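Local coordinates for protein N-acyl-D-glutamate deacylase (Bordetella bronchiseptica, PDB 3GIP) that catalyses the hydrolysis of N-acyl-D-glutamate to D-glutamate and a carboxylate, as a zinc-binding member of the amidohydrolase superfamily, at residues A[71-76]-A[88-93]; A[81-86]-A[135-140]; A[316-321]-A[330-335]. All coordinates share one frame; numbering follows the deposited sequence.

Interaction 1 of 3, residues A[71-76]-A[88-93]; sequences LMFVEK and TTVVVG
Phe73 meets Val90 and Val92 in a small, wholly buried apolar contact between the short helix 72-75 and strand 87-92 of the amidohydrolase barrel. The phenyl ring arrives with its far end first. CZ stands 3.9 Å from Val90 CG1, which lies at the ring edge in the plane of the ring, so the valine methyl abuts the rim and neither face of the phenyl is used for it. Val92 CG1 sits beside the same rim, 4.1 Å from Phe73 CE2 and equally far from Phe73 CZ. The two valines are alternate residues of an extended strand and therefore present their side chains on the same side, one methyl each to the ring. The first side-chain bond of Phe73 points toward the strand, and with CG anti to the carbonyl carbon (chi1 -51°) CZ leads at the contact. No hydrogen bond joins the segments; about 86 Å² of surface is buried between them. Bonds from Glu75 N to Leu71 O and from Lys76 N to Met72 O hold the helix turn. Around this contact, Tyr127 and Leu131 of helix 124-133 and Val140 of strand 139-145 also pack on Phe73, while Lys82 of helix 80-83 touches Val90.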
loop_
_atom_site.group_PDB
_atom_site.type_symbol
_atom_site.label_atom_id
_atom_site.label_comp_id
_atom_site.label_asym_id
_atom_site.label_seq_id
_atom_site.Cartn_x
_atom_site.Cartn_y
_atom_site.Cartn_z
ATOM N N LEU A 71 -4.199 -11.824 0.810
ATOM C CA LEU A 71 -4.513 -13.193 0.412
ATOM C C LEU A 71 -4.164 -13.562 -1.024
ATOM O O LEU A 71 -4.447 -14.675 -1.461
ATOM C CB LEU A 71 -6.004 -13.451 0.634
ATOM C CG LEU A 71 -6.589 -12.946 1.952
ATOM C CD1 LEU A 71 -8.101 -13.109 1.922
ATOM C CD2 LEU A 71 -5.972 -13.692 3.124
ATOM N N MET A 72 -3.547 -12.643 -1.756
ATOM C CA MET A 72 -3.205 -12.904 -3.148
ATOM C C MET A 72 -2.012 -13.823 -3.352
ATOM O O MET A 72 -1.851 -14.407 -4.420
ATOM C CB MET A 72 -2.955 -11.581 -3.877
ATOM C CG MET A 72 -4.173 -10.676 -3.910
ATOM S SD MET A 72 -5.592 -11.471 -4.685
ATOM C CE MET A 72 -6.525 -11.959 -3.266
ATOM N N PHE A 73 -1.169 -13.951 -2.336
ATOM C CA PHE A 73 0.005 -14.802 -2.453
ATOM C C PHE A 73 -0.414 -16.265 -2.585
ATOM O O PHE A 73 0.364 -17.107 -3.025
ATOM C CB PHE A 73 0.913 -14.561 -1.246
ATOM C CG PHE A 73 1.213 -13.101 -1.021
ATOM C CD1 PHE A 73 1.935 -12.374 -1.966
ATOM C CD2 PHE A 73 0.709 -12.436 0.091
ATOM C CE1 PHE A 73 2.142 -11.002 -1.807
ATOM C CE2 PHE A 73 0.909 -11.062 0.262
ATOM C CZ PHE A 73 1.626 -10.345 -0.691
ATOM N N VAL A 74 -1.657 -16.557 -2.219
ATOM C CA VAL A 74 -2.179 -17.913 -2.340
ATOM C C VAL A 74 -3.223 -17.958 -3.464
ATOM O O VAL A 74 -3.294 -18.930 -4.218
ATOM C CB VAL A 74 -2.821 -18.404 -1.012
ATOM C CG1 VAL A 74 -4.009 -17.531 -0.637
ATOM C CG2 VAL A 74 -3.251 -19.860 -1.150
ATOM N N GLU A 75 -4.013 -16.895 -3.584
ATOM C CA GLU A 75 -5.056 -16.822 -4.606
ATOM C C GLU A 75 -4.568 -16.539 -6.030
ATOM O O GLU A 75 -4.946 -17.242 -6.968
ATOM C CB GLU A 75 -6.098 -15.768 -4.219
ATOM C CG GLU A 75 -6.963 -16.155 -3.034
ATOM C CD GLU A 75 -8.147 -15.227 -2.851
ATOM O OE1 GLU A 75 -8.783 -14.879 -3.865
ATOM O OE2 GLU A 75 -8.458 -14.860 -1.698
ATOM N N LYS A 76 -3.747 -15.506 -6.189
ATOM C CA LYS A 76 -3.222 -15.112 -7.497
ATOM C C LYS A 76 -1.729 -14.853 -7.327
ATOM O O LYS A 76 -1.271 -13.716 -7.412
ATOM C CB LYS A 76 -3.912 -13.829 -7.971
ATOM C CG LYS A 76 -5.429 -13.866 -7.880
ATOM C CD LYS A 76 -6.045 -12.577 -8.404
ATOM C CE LYS A 76 -7.564 -12.616 -8.317
ATOM N NZ LYS A 76 -8.179 -11.370 -8.860
ATOM N N THR A 88 8.858 -4.388 -5.613
ATOM C CA THR A 88 9.556 -5.577 -5.116
ATOM C C THR A 88 9.184 -5.940 -3.676
ATOM O O THR A 88 9.540 -7.017 -3.189
ATOM C CB THR A 88 11.083 -5.394 -5.179
ATOM O OG1 THR A 88 11.450 -4.206 -4.468
ATOM C CG2 THR A 88 11.547 -5.281 -6.620
ATOM N N THR A 89 8.489 -5.036 -2.995
ATOM C CA THR A 89 8.050 -5.264 -1.619
ATOM C C THR A 89 6.688 -4.612 -1.431
ATOM O O THR A 89 6.440 -3.526 -1.953
ATOM C CB THR A 89 9.020 -4.633 -0.582
ATOM O OG1 THR A 89 10.294 -5.283 -0.651
ATOM C CG2 THR A 89 8.463 -4.774 0.836
ATOM N N VAL A 90 5.802 -5.276 -0.698
ATOM C CA VAL A 90 4.494 -4.705 -0.428
ATOM C C VAL A 90 4.157 -4.850 1.044
ATOM O O VAL A 90 4.483 -5.859 1.670
ATOM C CB VAL A 90 3.369 -5.376 -1.253
ATOM C CG1 VAL A 90 3.251 -6.854 -0.898
ATOM C CG2 VAL A 90 2.047 -4.659 -0.989
ATOM N N VAL A 91 3.535 -3.817 1.597
ATOM C CA VAL A 91 3.106 -3.835 2.984
ATOM C C VAL A 91 1.601 -4.085 2.918
ATOM O O VAL A 91 0.847 -3.261 2.392
ATOM C CB VAL A 91 3.380 -2.488 3.686
ATOM C CG1 VAL A 91 2.914 -2.553 5.138
ATOM C CG2 VAL A 91 4.868 -2.162 3.621
ATOM N N VAL A 92 1.168 -5.233 3.428
ATOM C CA VAL A 92 -0.249 -5.588 3.411
ATOM C C VAL A 92 -0.893 -5.413 4.785
ATOM O O VAL A 92 -0.215 -5.059 5.754
ATOM C CB VAL A 92 -0.449 -7.054 2.950
ATOM C CG1 VAL A 92 0.183 -7.262 1.577
ATOM C CG2 VAL A 92 0.170 -8.012 3.966
ATOM N N GLY A 93 -2.201 -5.655 4.862
ATOM C CA GLY A 93 -2.917 -5.536 6.122
ATOM C C GLY A 93 -3.308 -4.119 6.482
ATOM O O GLY A 93 -3.339 -3.749 7.656
#

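Interaction 2 of 3, residues A[81-86]-A[135-140]; sequences WKTSQG and RPMINV
Thr83 and Lys82 of helix 80-83 pack against Ile138 and Met137 on the approach to strand 139-145, in a buried contact made by carbon atoms alone. The methyl of Thr83, CG2, lies 3.8 Å from Ile138 CG2 and 4.0 Å from Met137 CG, so one methyl touches two successive side chains. Thr83 OG1 takes the place between the backbone N and the carbonyl carbon (chi1 66°), which turns CG2 to the other segment. Val462 of strand 460-463 touches both Thr83 and Met137. The other branch of Ile138 runs out to CD1, which rests 3.9 Å from Lys82 CG; the two chains cross at roughly a right angle. Lys82 thus offers only the base of its chain here. Bent at chi2 (-66°), it leads its ammonium away to salt bridges with Asp64 and Asp69, two carboxylates that probably stabilise the buried charge.

No polar bond crosses between the segments. Within 81-86, Gln85 NE2 donates to Trp81 O at 2.8 Å, nearly straight at 172°, while Gln85 OE1 accepts from Phe381 N, so both ends of the amide are fixed. Gly86 N bonds Thr83 O at 3.0 Å, closing a type I turn.

With Ile87 N bonded to Lys82 O and Gly86 at positive phi as the C-prime residue, the helix ends in a Schellman motif that leads directly into strand 87-92 of the TIM-type barrel.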
loop_
_atom_site.group_PDB
_atom_site.type_symbol
_atom_site.label_atom_id
_atom_site.label_comp_id
_atom_site.label_asym_id
_atom_site.label_seq_id
_atom_site.Cartn_x
_atom_site.Cartn_y
_atom_site.Cartn_z
ATOM N N TRP A 81 0.640 -7.483 -11.267
ATOM C CA TRP A 81 0.227 -6.089 -11.157
ATOM C C TRP A 81 1.246 -5.289 -10.355
ATOM O O TRP A 81 1.299 -4.064 -10.460
ATOM C CB TRP A 81 -1.171 -5.977 -10.526
ATOM C CG TRP A 81 -1.341 -6.620 -9.171
ATOM C CD1 TRP A 81 -1.292 -6.002 -7.955
ATOM C CD2 TRP A 81 -1.621 -8.000 -8.909
ATOM N NE1 TRP A 81 -1.531 -6.911 -6.949
ATOM C CE2 TRP A 81 -1.733 -8.146 -7.509
ATOM C CE3 TRP A 81 -1.788 -9.129 -9.723
ATOM C CZ2 TRP A 81 -2.005 -9.377 -6.903
ATOM C CZ3 TRP A 81 -2.058 -10.357 -9.117
ATOM C CH2 TRP A 81 -2.163 -10.465 -7.722
ATOM N N LYS A 82 2.063 -5.987 -9.568
ATOM C CA LYS A 82 3.100 -5.341 -8.763
ATOM C C LYS A 82 4.419 -5.291 -9.527
ATOM O O LYS A 82 5.007 -4.228 -9.710
ATOM C CB LYS A 82 3.348 -6.110 -7.460
ATOM C CG LYS A 82 2.161 -6.241 -6.529
ATOM C CD LYS A 82 1.707 -4.909 -5.963
ATOM C CE LYS A 82 0.784 -5.154 -4.781
ATOM N NZ LYS A 82 0.082 -3.939 -4.297
ATOM N N THR A 83 4.885 -6.453 -9.970
ATOM C CA THR A 83 6.156 -6.524 -10.672
ATOM C C THR A 83 6.220 -5.689 -11.946
ATOM O O THR A 83 7.256 -5.089 -12.245
ATOM C CB THR A 83 6.520 -7.985 -11.015
ATOM O OG1 THR A 83 5.578 -8.503 -11.957
ATOM C CG2 THR A 83 6.497 -8.848 -9.760
ATOM N N SER A 84 5.117 -5.639 -12.688
ATOM C CA SER A 84 5.080 -4.886 -13.937
ATOM C C SER A 84 5.209 -3.377 -13.753
ATOM O O SER A 84 5.422 -2.655 -14.726
ATOM C CB SER A 84 3.809 -5.212 -14.725
ATOM O OG SER A 84 2.649 -4.746 -14.062
ATOM N N GLN A 85 5.067 -2.897 -12.519
ATOM C CA GLN A 85 5.234 -1.470 -12.267
ATOM C C GLN A 85 6.451 -1.206 -11.377
ATOM O O GLN A 85 6.601 -0.121 -10.806
ATOM C CB GLN A 85 3.961 -0.845 -11.673
ATOM C CG GLN A 85 3.474 -1.407 -10.355
ATOM C CD GLN A 85 2.260 -0.654 -9.835
ATOM O OE1 GLN A 85 2.325 0.552 -9.581
ATOM N NE2 GLN A 85 1.145 -1.359 -9.677
ATOM N N GLY A 86 7.316 -2.216 -11.274
ATOM C CA GLY A 86 8.549 -2.096 -10.512
ATOM C C GLY A 86 8.554 -2.341 -9.015
ATOM O O GLY A 86 9.558 -2.067 -8.361
ATOM N N ARG A 135 6.534 -19.391 -0.948
ATOM C CA ARG A 135 7.159 -18.079 -1.083
ATOM C C ARG A 135 6.463 -17.155 -2.073
ATOM O O ARG A 135 6.112 -17.559 -3.180
ATOM C CB ARG A 135 8.633 -18.235 -1.466
ATOM C CG ARG A 135 9.484 -18.913 -0.397
ATOM C CD ARG A 135 9.418 -18.161 0.926
ATOM N NE ARG A 135 10.203 -18.808 1.976
ATOM C CZ ARG A 135 11.532 -18.833 2.014
ATOM N NH1 ARG A 135 12.239 -18.243 1.059
ATOM N NH2 ARG A 135 12.156 -19.454 3.007
ATOM N N PRO A 136 6.257 -15.890 -1.675
ATOM C CA PRO A 136 5.603 -14.874 -2.506
ATOM C C PRO A 136 6.515 -14.395 -3.630
ATOM O O PRO A 136 7.735 -14.511 -3.537
ATOM C CB PRO A 136 5.285 -13.771 -1.502
ATOM C CG PRO A 136 6.461 -13.843 -0.565
ATOM C CD PRO A 136 6.609 -15.340 -0.352
ATOM N N MET A 137 5.920 -13.859 -4.691
ATOM C CA MET A 137 6.686 -13.366 -5.831
ATOM C C MET A 137 7.564 -12.184 -5.429
ATOM O O MET A 137 8.670 -12.010 -5.944
ATOM C CB MET A 137 5.742 -12.932 -6.956
ATOM C CG MET A 137 6.458 -12.552 -8.243
ATOM S SD MET A 137 7.302 -13.957 -9.001
ATOM C CE MET A 137 5.932 -14.721 -9.894
ATOM N N ILE A 138 7.050 -11.368 -4.518
ATOM C CA ILE A 138 7.773 -10.201 -4.026
ATOM C C ILE A 138 7.840 -10.274 -2.504
ATOM O O ILE A 138 7.223 -11.150 -1.891
ATOM C CB ILE A 138 7.076 -8.876 -4.445
ATOM C CG1 ILE A 138 5.686 -8.778 -3.810
ATOM C CG2 ILE A 138 6.966 -8.805 -5.961
ATOM C CD1 ILE A 138 4.996 -7.433 -4.054
ATOM N N ASN A 139 8.585 -9.361 -1.889
ATOM C CA ASN A 139 8.705 -9.363 -0.435
ATOM C C ASN A 139 7.408 -8.902 0.203
ATOM O O ASN A 139 6.691 -8.061 -0.349
ATOM C CB ASN A 139 9.857 -8.463 0.008
ATOM C CG ASN A 139 11.172 -8.874 -0.605
ATOM O OD1 ASN A 139 11.810 -8.094 -1.316
ATOM N ND2 ASN A 139 11.586 -10.108 -0.343
ATOM N N VAL A 140 7.111 -9.455 1.375
ATOM C CA VAL A 140 5.884 -9.123 2.080
ATOM C C VAL A 140 6.070 -8.749 3.544
ATOM O O VAL A 140 6.638 -9.512 4.328
ATOM C CB VAL A 140 4.890 -10.304 2.026
ATOM C CG1 VAL A 140 3.592 -9.929 2.727
ATOM C CG2 VAL A 140 4.633 -10.698 0.581
#

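Interaction 3 of 3, residues A[316-321]-A[330-335]; sequences EYLADI and TTAARR
Leu318 reaches across from the first turn of helix 318-325 to Ala332 and Ala333 on helix 329-336. Its CB points toward the second helix, and CG is anti to the backbone N (chi1 179°), extending the side chain across the gap. Neither CB nor CG comes within 4.2 Å of the other segment. At the tip, CD1 does the closest touching: it meets the backbone N of Ala333 at 3.8 Å and the methyl of Ala332, CB, at 4.0 Å. Ala333 CB is slightly farther from Leu318 CD1, at 4.2 Å. The other branch, Leu318 CD2, stands 4.4 Å from Ala333 CB. The CD1 methyl therefore rests on the backbone between two consecutive alanines, whose short side chains let it come close to the helix itself. The nearest pair of CA atoms, those of Leu318 and Ala333, is separated by 7.1 Å.

No hydrogen bond passes between the segments. Each helix keeps its own backbone bonds: Ile321 N to Tyr317 O, and Arg334 N to Thr330 O, both 3.0 Å. Tyr317 occupies the N-cap position just before Leu318, and Leu336 and Ala296 also pack on the leucine.

Two short consecutive helices, joined by a brief connection, are thus folded against each other and pack through leucine and alanine.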
loop_
_atom_site.group_PDB
_atom_site.type_symbol
_atom_site.label_atom_id
_atom_site.label_comp_id
_atom_site.label_asym_id
_atom_site.label_seq_id
_atom_site.Cartn_x
_atom_site.Cartn_y
_atom_site.Cartn_z
ATOM N N GLU A 316 -20.433 0.359 -14.678
ATOM C CA GLU A 316 -21.569 1.254 -14.881
ATOM C C GLU A 316 -21.717 2.322 -13.798
ATOM O O GLU A 316 -21.255 2.148 -12.670
ATOM C CB GLU A 316 -22.861 0.431 -14.970
ATOM C CG GLU A 316 -22.869 -0.542 -16.141
ATOM C CD GLU A 316 -24.132 -1.387 -16.229
ATOM O OE1 GLU A 316 -25.025 -1.250 -15.368
ATOM O OE2 GLU A 316 -24.229 -2.200 -17.175
ATOM N N TYR A 317 -22.352 3.434 -14.160
ATOM C CA TYR A 317 -22.601 4.533 -13.232
ATOM C C TYR A 317 -23.850 4.238 -12.415
ATOM O O TYR A 317 -24.855 3.764 -12.957
ATOM C CB TYR A 317 -22.842 5.846 -13.983
ATOM C CG TYR A 317 -21.626 6.449 -14.638
ATOM C CD1 TYR A 317 -20.494 6.773 -13.893
ATOM C CD2 TYR A 317 -21.621 6.735 -16.004
ATOM C CE1 TYR A 317 -19.382 7.371 -14.487
ATOM C CE2 TYR A 317 -20.513 7.332 -16.611
ATOM C CZ TYR A 317 -19.402 7.647 -15.845
ATOM O OH TYR A 317 -18.307 8.236 -16.434
ATOM N N LEU A 318 -23.793 4.539 -11.121
ATOM C CA LEU A 318 -24.930 4.319 -10.235
ATOM C C LEU A 318 -26.180 5.029 -10.757
ATOM O O LEU A 318 -27.280 4.484 -10.690
ATOM C CB LEU A 318 -24.604 4.816 -8.823
ATOM C CG LEU A 318 -25.713 4.689 -7.771
ATOM C CD1 LEU A 318 -26.041 3.218 -7.555
ATOM C CD2 LEU A 318 -25.264 5.337 -6.467
ATOM N N ALA A 319 -26.018 6.243 -11.277
ATOM C CA ALA A 319 -27.165 6.987 -11.791
ATOM C C ALA A 319 -27.814 6.302 -12.989
ATOM O O ALA A 319 -29.035 6.342 -13.137
ATOM C CB ALA A 319 -26.752 8.410 -12.163
ATOM N N ASP A 320 -27.004 5.675 -13.842
ATOM C CA ASP A 320 -27.533 4.981 -15.015
ATOM C C ASP A 320 -28.266 3.718 -14.587
ATOM O O ASP A 320 -29.307 3.374 -15.148
ATOM C CB ASP A 320 -26.409 4.597 -15.988
ATOM C CG ASP A 320 -25.812 5.794 -16.702
ATOM O OD1 ASP A 320 -26.414 6.889 -16.660
ATOM O OD2 ASP A 320 -24.740 5.631 -17.323
ATOM N N ILE A 321 -27.714 3.024 -13.596
ATOM C CA ILE A 321 -28.331 1.804 -13.096
ATOM C C ILE A 321 -29.688 2.144 -12.487
ATOM O O ILE A 321 -30.696 1.504 -12.792
ATOM C CB ILE A 321 -27.446 1.143 -12.024
ATOM C CG1 ILE A 321 -26.119 0.710 -12.648
ATOM C CG2 ILE A 321 -28.174 -0.055 -11.415
ATOM C CD1 ILE A 321 -25.059 0.296 -11.633
ATOM N N THR A 330 -29.991 5.700 -4.058
ATOM C CA THR A 330 -29.736 5.060 -2.776
ATOM C C THR A 330 -30.314 3.649 -2.789
ATOM O O THR A 330 -29.687 2.706 -2.304
ATOM C CB THR A 330 -30.356 5.860 -1.618
ATOM O OG1 THR A 330 -29.860 7.204 -1.651
ATOM C CG2 THR A 330 -29.982 5.230 -0.286
ATOM N N THR A 331 -31.510 3.511 -3.353
ATOM C CA THR A 331 -32.166 2.214 -3.449
ATOM C C THR A 331 -31.357 1.291 -4.352
ATOM O O THR A 331 -31.159 0.121 -4.038
ATOM C CB THR A 331 -33.590 2.361 -4.016
ATOM O OG1 THR A 331 -34.388 3.106 -3.086
ATOM C CG2 THR A 331 -34.229 0.997 -4.251
ATOM N N ALA A 332 -30.889 1.822 -5.477
ATOM C CA ALA A 332 -30.097 1.024 -6.402
ATOM C C ALA A 332 -28.817 0.556 -5.714
ATOM O O ALA A 332 -28.413 -0.596 -5.864
ATOM C CB ALA A 332 -29.756 1.841 -7.648
ATOM N N ALA A 333 -28.183 1.450 -4.961
ATOM C CA ALA A 333 -26.948 1.105 -4.259
ATOM C C ALA A 333 -27.195 -0.040 -3.281
ATOM O O ALA A 333 -26.368 -0.939 -3.142
ATOM C CB ALA A 333 -26.404 2.327 -3.513
ATOM N N ARG A 334 -28.337 -0.004 -2.604
ATOM C CA ARG A 334 -28.672 -1.054 -1.653
ATOM C C ARG A 334 -28.912 -2.387 -2.358
ATOM O O ARG A 334 -28.558 -3.442 -1.831
ATOM C CB ARG A 334 -29.903 -0.650 -0.840
ATOM C CG ARG A 334 -29.628 0.507 0.104
ATOM C CD ARG A 334 -30.900 1.049 0.732
ATOM N NE ARG A 334 -30.616 2.164 1.631
ATOM C CZ ARG A 334 -31.532 3.021 2.071
ATOM N NH1 ARG A 334 -32.798 2.897 1.692
ATOM N NH2 ARG A 334 -31.182 4.004 2.890
ATOM N N ARG A 335 -29.500 -2.343 -3.550
ATOM C CA ARG A 335 -29.765 -3.567 -4.300
ATOM C C ARG A 335 -28.481 -4.167 -4.859
ATOM O O ARG A 335 -28.406 -5.372 -5.102
ATOM C CB ARG A 335 -30.737 -3.298 -5.451
ATOM C CG ARG A 335 -32.133 -2.893 -5.020
ATOM C CD ARG A 335 -33.039 -2.768 -6.235
ATOM N NE ARG A 335 -34.350 -2.218 -5.903
ATOM C CZ ARG A 335 -35.285 -1.938 -6.806
ATOM N NH1 ARG A 335 -35.052 -2.163 -8.093
ATOM N NH2 ARG A 335 -36.449 -1.425 -6.428
#

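From the N terminus, interaction 1 closes a short loop, bringing helix 72-75 back onto strand 87-92 across 11 intervening residues. Helix 80-83 lies inside that loop, yet its partner comes later, at 135-140, so interaction 2 crosses interaction 1. The two are 8 Å apart between centres and share the barrel wall: strands 87-92 and 139-145 are parallel neighbours, probably hydrogen-bonded between Thr88 O and Asn139 N at 2.8 Å. Together they tie the helices following strand 57-64 to strand 87-92 and to the residues that lead into strand 139-145. Interaction 3 opens later, in series, and closes a short connection between helices 318-325 and 329-336; its centre lies 31 Å from that of interaction 1.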